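Side-chain contacts in ribonucleoside-diphosphate reductase subunit beta (Bacillus halodurans C-125, PDB 2RCC), which probably helps make deoxyribonucleotides for DNA synthesis, as the iron-binding small subunit of a class I ribonucleotide reductase: residues A[40-43]-A[44-47]; A[117-120]-A[121-124]; A[229-232]-A[233-237]. All coordinates share one frame; numbering follows the deposited sequence.

Overall arrangement
All three contacts are local, between side chains three or four residues apart, along or at the start of a helix of the ferritin-like small chain, and each is partly buried. Contact 2 lies deepest, about 12 Å from the centre of the chain, and carries residues inferred to bind iron. Contacts 1 and 3 lie further out, each about 19 Å from that centre. Contact 1 pairs a lysine with a tyrosine ring, contact 2 sets a histidine over a backbone carbonyl, and contact 3 is mainly hydrocarbon packing. Contacts 1 and 2 both meet the second subunit, whereas no other chain touches contact 3. Contacts 1 and 3 touch where Trp40 packs on Asn229 and Glu233.

Contact 1: residues A[40-43]-A[44-47]; sequences WAYP and LYKN
Lys46 lies across one face of the Tyr42 ring, one helical turn further on. Its CE stands 3.4 Å from the centroid of the Tyr42 ring and only 5° off the ring normal, a CH-pi contact made almost over the centre. The ammonium nitrogen adds a cation-pi interaction, with Lys46 NZ 4.0 Å from the centroid of the Tyr42 ring. The tyrosine torsion and the extended lysine chain bring these groups together. Tyr42 CG is anti to the backbone N (chi1 -161°), and the lysine runs straight beyond CG to reach over the ring.

Apolar packing is lighter. Tyr45 lies alongside Tyr42, pointing the same way, and its CD2 meets Tyr42 CE1 at 4.0 Å. This CD2 comes in at the edge of the Tyr42 ring, in its plane. Trp40 CZ3 approaches Leu44 CD2 at 4.3 Å.

The arrangement is i to i+4 packing in the N-terminal part of helix 41-50, which lies at the subunit interface. Both tyrosine hydroxyls reach Gln124 of the second subunit: Tyr45 OH bonds to its OE1 and Tyr42 OH to its NE2. Phe56 of that subunit packs on Tyr42 and Lys46. In its own chain, Trp33 meets both tyrosine rings.

Backbone hydrogen bonds join each residue to the one four places on. The straightest is Tyr45 N to Ala41 O, 3.0 Å with an N-H...O angle of 170°. Pro43 O accepts from Asn47 N and also from a water.

Contact 2: residues A[117-120]-A[121-124]; sequences FQEV and VHNQ
Phe117 and Val121 lie side by side, pointing the same way. Val121 CG2 comes to 3.7 Å from Phe117 CE1 and makes an off-centre CH-pi contact with the ring. Phe117 also stacks on Phe117 of the second subunit, so this side of the helix faces the dimer interface. Within the chain, Phe117 O accepts the N-H of Val121.

Gln118 presents its backbone to His122. Gln118 O takes the backbone N-H of His122 at 2.8 Å, and the His122 ring lies over the same oxygen. Gln118 O stands 3.0 Å from the plane of the His122 ring, offset toward the rim, and His122 CD2 is 3.1 Å from it. The ring folds back over this carbonyl because CG lies beside the backbone N (chi1 -61°). Beyond the turn, Gln118 OE1 bonds to His223 NE2, and His122 NE2 bonds to Asp219 OD2. A leucine at His122 lacks ring nitrogens, so Asp219 OD2 would probably lose its partner and the first iron, if bound as in relatives, a ligand.

Glu119 bends at chi2, which brings OE1 to 3.8 Å from His122 ND1. The carboxylate and imidazole planes stand 83° apart. Glu119 OE2 comes close to Glu186 OE2, two like charges, consistent with both residues being iron ligands.

Val120 O accepts the N-H of Gln124 at 3.1 Å. The Gln124 side chain reaches across the interface, where its OE1 bonds to Tyr45 OH of the second subunit.

Glu119 and His122, three residues apart, form the E-x-x-H pattern of the ferritin-like di-iron site. By similarity, Glu119 binds both iron ions and His122 the first.

Contact 3: residues A[229-232]-A[233-237]; sequences NIFK and ELLVE
Glu233 N donates to Asn229 O, and Leu234 N to Ile230 O at 2.8 Å. Leu235 N bonds to Phe231 O at 3.2 Å. The next bond, Val236 N to Lys232 O, is weak at 3.3 Å. The i to i+4 pattern then resumes with Glu237 N to Glu233 O.

These are the last two turns of helix 207-237, in the helical bundle of the ferritin-like fold. Earlier in this helix lie Glu220 and His223, which by similarity bind the second iron. The contact itself is structural packing, and Ile230 is about 9 Å from His223 between side chains.

Ile230 and Leu234 lie alongside each other and point the same way. Ile230 CG2 meets Leu234 CD1 at 3.9 Å. Ile230 CG1 sits beside the backbone N (chi1 -68°), which leaves CG2 anti to that nitrogen and turned to meet Leu234. Leu234 continues onto Phe175 and Leu176 of helix 172-187.

Phe231 wedges between helices. Its ring touches Leu176 and Val180 of helix 172-187, and Thr246 and Val250 of helix 244-268.

The polar side chains turn elsewhere. Lys232 NZ bonds to Gln295 O. Glu233 bends at chi2 and packs its side chain on Ile22 and Phe38, while Glu233 CG stays 3.2 Å from Asn229 O.

Leu235 crosses Phe231 at a slant and uses both methyls. Leu235 CD2 lies 3.9 Å from Phe231 CE1. Leu235 CD1 sits over one ring face, 4.3 Å from the Phe231 centroid, 18° off the normal and shifted toward the rim.

Contact 1: residues A[40-43]-A[44-47]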
loop_
_atom_site.group_PDB
_atom_site.type_symbol
_atom_site.label_atom_id
_atom_site.label_comp_id
_atom_site.label_asym_id
_atom_site.label_seq_id
_atom_site.Cartn_x
_atom_site.Cartn_y
_atom_site.Cartn_z
ATOM N N TRP A 40 7.843 -16.242 -6.829
ATOM C CA TRP A 40 8.066 -15.799 -5.458
ATOM C C TRP A 40 7.177 -14.629 -5.005
ATOM O O TRP A 40 7.138 -14.350 -3.800
ATOM C CB TRP A 40 9.536 -15.386 -5.233
ATOM C CG TRP A 40 10.121 -14.451 -6.205
ATOM C CD1 TRP A 40 10.873 -14.794 -7.244
ATOM C CD2 TRP A 40 10.038 -13.008 -6.227
ATOM N NE1 TRP A 40 11.265 -13.702 -7.939
ATOM C CE2 TRP A 40 10.781 -12.581 -7.336
ATOM C CE3 TRP A 40 9.389 -12.046 -5.440
ATOM C CZ2 TRP A 40 10.901 -11.233 -7.691
ATOM C CZ3 TRP A 40 9.513 -10.707 -5.780
ATOM C CH2 TRP A 40 10.251 -10.310 -6.904
ATOM N N ALA A 41 6.450 -13.976 -5.926
ATOM C CA ALA A 41 5.660 -12.782 -5.557
ATOM C C ALA A 41 4.470 -13.114 -4.681
ATOM O O ALA A 41 4.268 -12.431 -3.699
ATOM C CB ALA A 41 5.188 -11.977 -6.803
ATOM N N TYR A 42 3.715 -14.164 -4.989
ATOM C CA TYR A 42 2.499 -14.491 -4.204
ATOM C C TYR A 42 2.865 -15.033 -2.842
ATOM O O TYR A 42 2.234 -14.632 -1.863
ATOM C CB TYR A 42 1.517 -15.411 -4.959
ATOM C CG TYR A 42 0.058 -15.483 -4.490
ATOM C CD1 TYR A 42 -0.543 -14.506 -3.655
ATOM C CD2 TYR A 42 -0.780 -16.455 -5.016
ATOM C CE1 TYR A 42 -1.926 -14.589 -3.289
ATOM C CE2 TYR A 42 -2.155 -16.515 -4.682
ATOM C CZ TYR A 42 -2.724 -15.605 -3.814
ATOM O OH TYR A 42 -4.096 -15.711 -3.539
ATOM N N PRO A 43 3.833 -15.971 -2.773
ATOM C CA PRO A 43 4.337 -16.364 -1.465
ATOM C C PRO A 43 4.847 -15.203 -0.603
ATOM O O PRO A 43 4.616 -15.202 0.598
ATOM C CB PRO A 43 5.471 -17.316 -1.809
ATOM C CG PRO A 43 5.145 -17.849 -3.100
ATOM C CD PRO A 43 4.427 -16.817 -3.832
ATOM N N LEU A 44 5.534 -14.226 -1.193
ATOM C CA LEU A 44 5.971 -13.045 -0.440
ATOM C C LEU A 44 4.778 -12.229 0.091
ATOM O O LEU A 44 4.728 -11.860 1.262
ATOM C CB LEU A 44 6.898 -12.180 -1.306
ATOM C CG LEU A 44 7.415 -10.882 -0.696
ATOM C CD1 LEU A 44 8.092 -11.092 0.679
ATOM C CD2 LEU A 44 8.351 -10.275 -1.699
ATOM N N TYR A 45 3.797 -11.956 -0.760
ATOM C CA TYR A 45 2.590 -11.300 -0.316
ATOM C C TYR A 45 1.957 -12.003 0.882
ATOM O O TYR A 45 1.641 -11.366 1.899
ATOM C CB TYR A 45 1.559 -11.184 -1.463
ATOM C CG TYR A 45 0.178 -10.806 -1.001
ATOM C CD1 TYR A 45 -0.185 -9.478 -0.749
ATOM C CD2 TYR A 45 -0.766 -11.774 -0.755
ATOM C CE1 TYR A 45 -1.449 -9.163 -0.309
ATOM C CE2 TYR A 45 -1.979 -11.459 -0.291
ATOM C CZ TYR A 45 -2.339 -10.161 -0.083
ATOM O OH TYR A 45 -3.627 -9.938 0.375
ATOM N N LYS A 46 1.818 -13.312 0.775
ATOM C CA LYS A 46 1.205 -14.150 1.829
ATOM C C LYS A 46 1.985 -14.071 3.155
ATOM O O LYS A 46 1.371 -14.016 4.220
ATOM C CB LYS A 46 1.095 -15.603 1.373
ATOM C CG LYS A 46 0.080 -15.844 0.279
ATOM C CD LYS A 46 0.164 -17.265 -0.282
ATOM C CE LYS A 46 -0.895 -17.482 -1.367
ATOM N NZ LYS A 46 -0.852 -18.854 -1.981
ATOM N N ASN A 47 3.315 -14.029 3.070
ATOM C CA ASN A 47 4.143 -13.930 4.268
ATOM C C ASN A 47 3.996 -12.544 4.891
ATOM O O ASN A 47 3.893 -12.432 6.105
ATOM C CB ASN A 47 5.617 -14.282 3.984
ATOM C CG ASN A 47 5.837 -15.771 3.699
ATOM O OD1 ASN A 47 5.192 -16.647 4.273
ATOM N ND2 ASN A 47 6.803 -16.057 2.836
HETATM O O HOH W 1 4.089 -17.971 2.125
#

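Contact 2: residues A[117-120]-A[121-124]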
loop_
_atom_site.group_PDB
_atom_site.type_symbol
_atom_site.label_atom_id
_atom_site.label_comp_id
_atom_site.label_asym_id
_atom_site.label_seq_id
_atom_site.Cartn_x
_atom_site.Cartn_y
_atom_site.Cartn_z
ATOM N N PHE A 117 2.430 1.152 3.090
ATOM C CA PHE A 117 1.562 0.987 4.244
ATOM C C PHE A 117 2.356 0.548 5.515
ATOM O O PHE A 117 2.203 1.130 6.604
ATOM C CB PHE A 117 0.459 0.018 3.898
ATOM C CG PHE A 117 -0.245 -0.528 5.085
ATOM C CD1 PHE A 117 -1.068 0.290 5.842
ATOM C CD2 PHE A 117 0.015 -1.798 5.511
ATOM C CE1 PHE A 117 -1.665 -0.191 7.017
ATOM C CE2 PHE A 117 -0.585 -2.291 6.651
ATOM C CZ PHE A 117 -1.428 -1.476 7.400
ATOM N N GLN A 118 3.204 -0.462 5.362
ATOM C CA GLN A 118 4.057 -0.929 6.468
ATOM C C GLN A 118 4.918 0.231 6.970
ATOM O O GLN A 118 5.034 0.412 8.166
ATOM C CB GLN A 118 4.932 -2.140 6.049
ATOM C CG GLN A 118 4.075 -3.422 5.821
ATOM C CD GLN A 118 4.891 -4.705 5.708
ATOM O OE1 GLN A 118 6.030 -4.680 5.307
ATOM N NE2 GLN A 118 4.273 -5.828 6.024
ATOM N N GLU A 119 5.477 1.039 6.077
ATOM C CA GLU A 119 6.270 2.206 6.506
ATOM C C GLU A 119 5.436 3.212 7.304
ATOM O O GLU A 119 5.949 3.779 8.291
ATOM C CB GLU A 119 6.928 2.927 5.333
ATOM C CG GLU A 119 7.922 2.088 4.495
ATOM C CD GLU A 119 9.072 1.486 5.297
ATOM O OE1 GLU A 119 9.533 2.126 6.280
ATOM O OE2 GLU A 119 9.523 0.376 4.924
ATOM N N VAL A 120 4.177 3.435 6.886
ATOM C CA VAL A 120 3.231 4.271 7.621
ATOM C C VAL A 120 3.075 3.756 9.044
ATOM O O VAL A 120 3.178 4.524 10.002
ATOM C CB VAL A 120 1.838 4.378 6.926
ATOM C CG1 VAL A 120 0.805 4.942 7.890
ATOM C CG2 VAL A 120 1.915 5.259 5.639
ATOM N N VAL A 121 2.833 2.460 9.176
ATOM C CA VAL A 121 2.689 1.836 10.475
ATOM C C VAL A 121 3.998 1.863 11.327
ATOM O O VAL A 121 3.939 2.134 12.547
ATOM C CB VAL A 121 2.130 0.411 10.391
ATOM C CG1 VAL A 121 2.045 -0.190 11.809
ATOM C CG2 VAL A 121 0.717 0.412 9.722
ATOM N N HIS A 122 5.144 1.668 10.673
ATOM C CA HIS A 122 6.449 1.789 11.352
ATOM C C HIS A 122 6.615 3.205 11.905
ATOM O O HIS A 122 6.946 3.376 13.071
ATOM C CB HIS A 122 7.650 1.445 10.452
ATOM C CG HIS A 122 7.638 0.036 9.922
ATOM N ND1 HIS A 122 8.490 -0.402 8.931
ATOM C CD2 HIS A 122 6.840 -1.016 10.225
ATOM C CE1 HIS A 122 8.242 -1.675 8.671
ATOM N NE2 HIS A 122 7.255 -2.077 9.457
ATOM N N ASN A 123 6.357 4.210 11.090
ATOM C CA ASN A 123 6.488 5.590 11.559
ATOM C C ASN A 123 5.560 5.929 12.737
ATOM O O ASN A 123 5.984 6.567 13.719
ATOM C CB ASN A 123 6.305 6.587 10.426
ATOM C CG ASN A 123 6.643 8.014 10.861
ATOM O OD1 ASN A 123 7.810 8.351 11.153
ATOM N ND2 ASN A 123 5.622 8.848 10.938
ATOM N N GLN A 124 4.319 5.476 12.670
ATOM C CA GLN A 124 3.380 5.680 13.777
ATOM C C GLN A 124 3.797 4.925 15.075
ATOM O O GLN A 124 3.514 5.396 16.191
ATOM C CB GLN A 124 1.956 5.334 13.319
ATOM C CG GLN A 124 0.877 5.490 14.387
ATOM C CD GLN A 124 0.408 4.183 14.960
ATOM O OE1 GLN A 124 0.282 3.172 14.246
ATOM N NE2 GLN A 124 0.038 4.211 16.233
#

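Contact 3: residues A[229-232]-A[233-237]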
loop_
_atom_site.group_PDB
_atom_site.type_symbol
_atom_site.label_atom_id
_atom_site.label_comp_id
_atom_site.label_asym_id
_atom_site.label_seq_id
_atom_site.Cartn_x
_atom_site.Cartn_y
_atom_site.Cartn_z
ATOM N N ASN A 229 15.765 -9.390 -4.902
ATOM C CA ASN A 229 15.193 -10.172 -5.984
ATOM C C ASN A 229 15.041 -9.309 -7.233
ATOM O O ASN A 229 15.440 -9.728 -8.314
ATOM C CB ASN A 229 13.830 -10.773 -5.617
ATOM C CG ASN A 229 13.914 -12.063 -4.799
ATOM O OD1 ASN A 229 14.963 -12.573 -4.517
ATOM N ND2 ASN A 229 12.766 -12.592 -4.445
ATOM N N ILE A 230 14.524 -8.086 -7.077
ATOM C CA ILE A 230 14.379 -7.156 -8.223
ATOM C C ILE A 230 15.732 -6.859 -8.827
ATOM O O ILE A 230 15.864 -6.841 -10.067
ATOM C CB ILE A 230 13.651 -5.818 -7.827
ATOM C CG1 ILE A 230 12.207 -6.101 -7.498
ATOM C CG2 ILE A 230 13.745 -4.787 -8.982
ATOM C CD1 ILE A 230 11.544 -4.958 -6.725
ATOM N N PHE A 231 16.751 -6.652 -7.963
ATOM C CA PHE A 231 18.107 -6.404 -8.427
ATOM C C PHE A 231 18.601 -7.543 -9.321
ATOM O O PHE A 231 19.100 -7.303 -10.444
ATOM C CB PHE A 231 19.059 -6.208 -7.227
ATOM C CG PHE A 231 20.478 -5.901 -7.610
ATOM C CD1 PHE A 231 21.413 -6.941 -7.825
ATOM C CD2 PHE A 231 20.902 -4.591 -7.760
ATOM C CE1 PHE A 231 22.721 -6.668 -8.200
ATOM C CE2 PHE A 231 22.229 -4.319 -8.126
ATOM C CZ PHE A 231 23.132 -5.351 -8.343
ATOM N N LYS A 232 18.480 -8.771 -8.829
ATOM C CA LYS A 232 18.937 -9.938 -9.597
ATOM C C LYS A 232 18.172 -10.148 -10.908
ATOM O O LYS A 232 18.751 -10.517 -11.903
ATOM C CB LYS A 232 18.815 -11.201 -8.776
ATOM C CG LYS A 232 19.810 -11.307 -7.651
ATOM C CD LYS A 232 19.336 -12.378 -6.690
ATOM C CE LYS A 232 20.265 -12.563 -5.576
ATOM N NZ LYS A 232 19.481 -12.956 -4.349
ATOM N N GLU A 233 16.878 -9.893 -10.908
ATOM C CA GLU A 233 16.057 -10.039 -12.097
ATOM C C GLU A 233 16.395 -8.935 -13.091
ATOM O O GLU A 233 16.324 -9.165 -14.288
ATOM C CB GLU A 233 14.569 -9.999 -11.751
ATOM C CG GLU A 233 14.057 -11.131 -10.819
ATOM C CD GLU A 233 14.026 -12.538 -11.419
ATOM O OE1 GLU A 233 14.308 -12.726 -12.646
ATOM O OE2 GLU A 233 13.659 -13.446 -10.617
ATOM N N LEU A 234 16.721 -7.734 -12.612
ATOM C CA LEU A 234 17.121 -6.653 -13.507
ATOM C C LEU A 234 18.405 -6.986 -14.268
ATOM O O LEU A 234 18.542 -6.590 -15.421
ATOM C CB LEU A 234 17.236 -5.296 -12.786
ATOM C CG LEU A 234 15.928 -4.583 -12.439
ATOM C CD1 LEU A 234 16.259 -3.358 -11.606
ATOM C CD2 LEU A 234 15.115 -4.253 -13.708
ATOM N N LEU A 235 19.346 -7.682 -13.618
ATOM C CA LEU A 235 20.568 -8.141 -14.286
ATOM C C LEU A 235 20.254 -9.212 -15.347
ATOM O O LEU A 235 20.923 -9.251 -16.343
ATOM C CB LEU A 235 21.660 -8.593 -13.287
ATOM C CG LEU A 235 22.594 -7.481 -12.760
ATOM C CD1 LEU A 235 21.895 -6.291 -12.216
ATOM C CD2 LEU A 235 23.608 -8.017 -11.717
ATOM N N VAL A 236 19.237 -10.049 -15.136
ATOM C CA VAL A 236 18.799 -11.035 -16.153
ATOM C C VAL A 236 18.096 -10.331 -17.336
ATOM O O VAL A 236 18.346 -10.668 -18.494
ATOM C CB VAL A 236 17.800 -12.070 -15.545
ATOM C CG1 VAL A 236 17.164 -12.958 -16.618
ATOM C CG2 VAL A 236 18.493 -12.899 -14.497
ATOM N N GLU A 237 17.280 -9.320 -17.029
ATOM C CA GLU A 237 16.472 -8.600 -18.020
ATOM C C GLU A 237 17.258 -7.577 -18.861
ATOM O O GLU A 237 16.996 -7.412 -20.059
ATOM C CB GLU A 237 15.294 -7.926 -17.293
ATOM C CG GLU A 237 14.163 -7.506 -18.205
ATOM C CD GLU A 237 12.887 -7.145 -17.473
ATOM O OE1 GLU A 237 12.435 -7.891 -16.584
ATOM O OE2 GLU A 237 12.287 -6.116 -17.812
#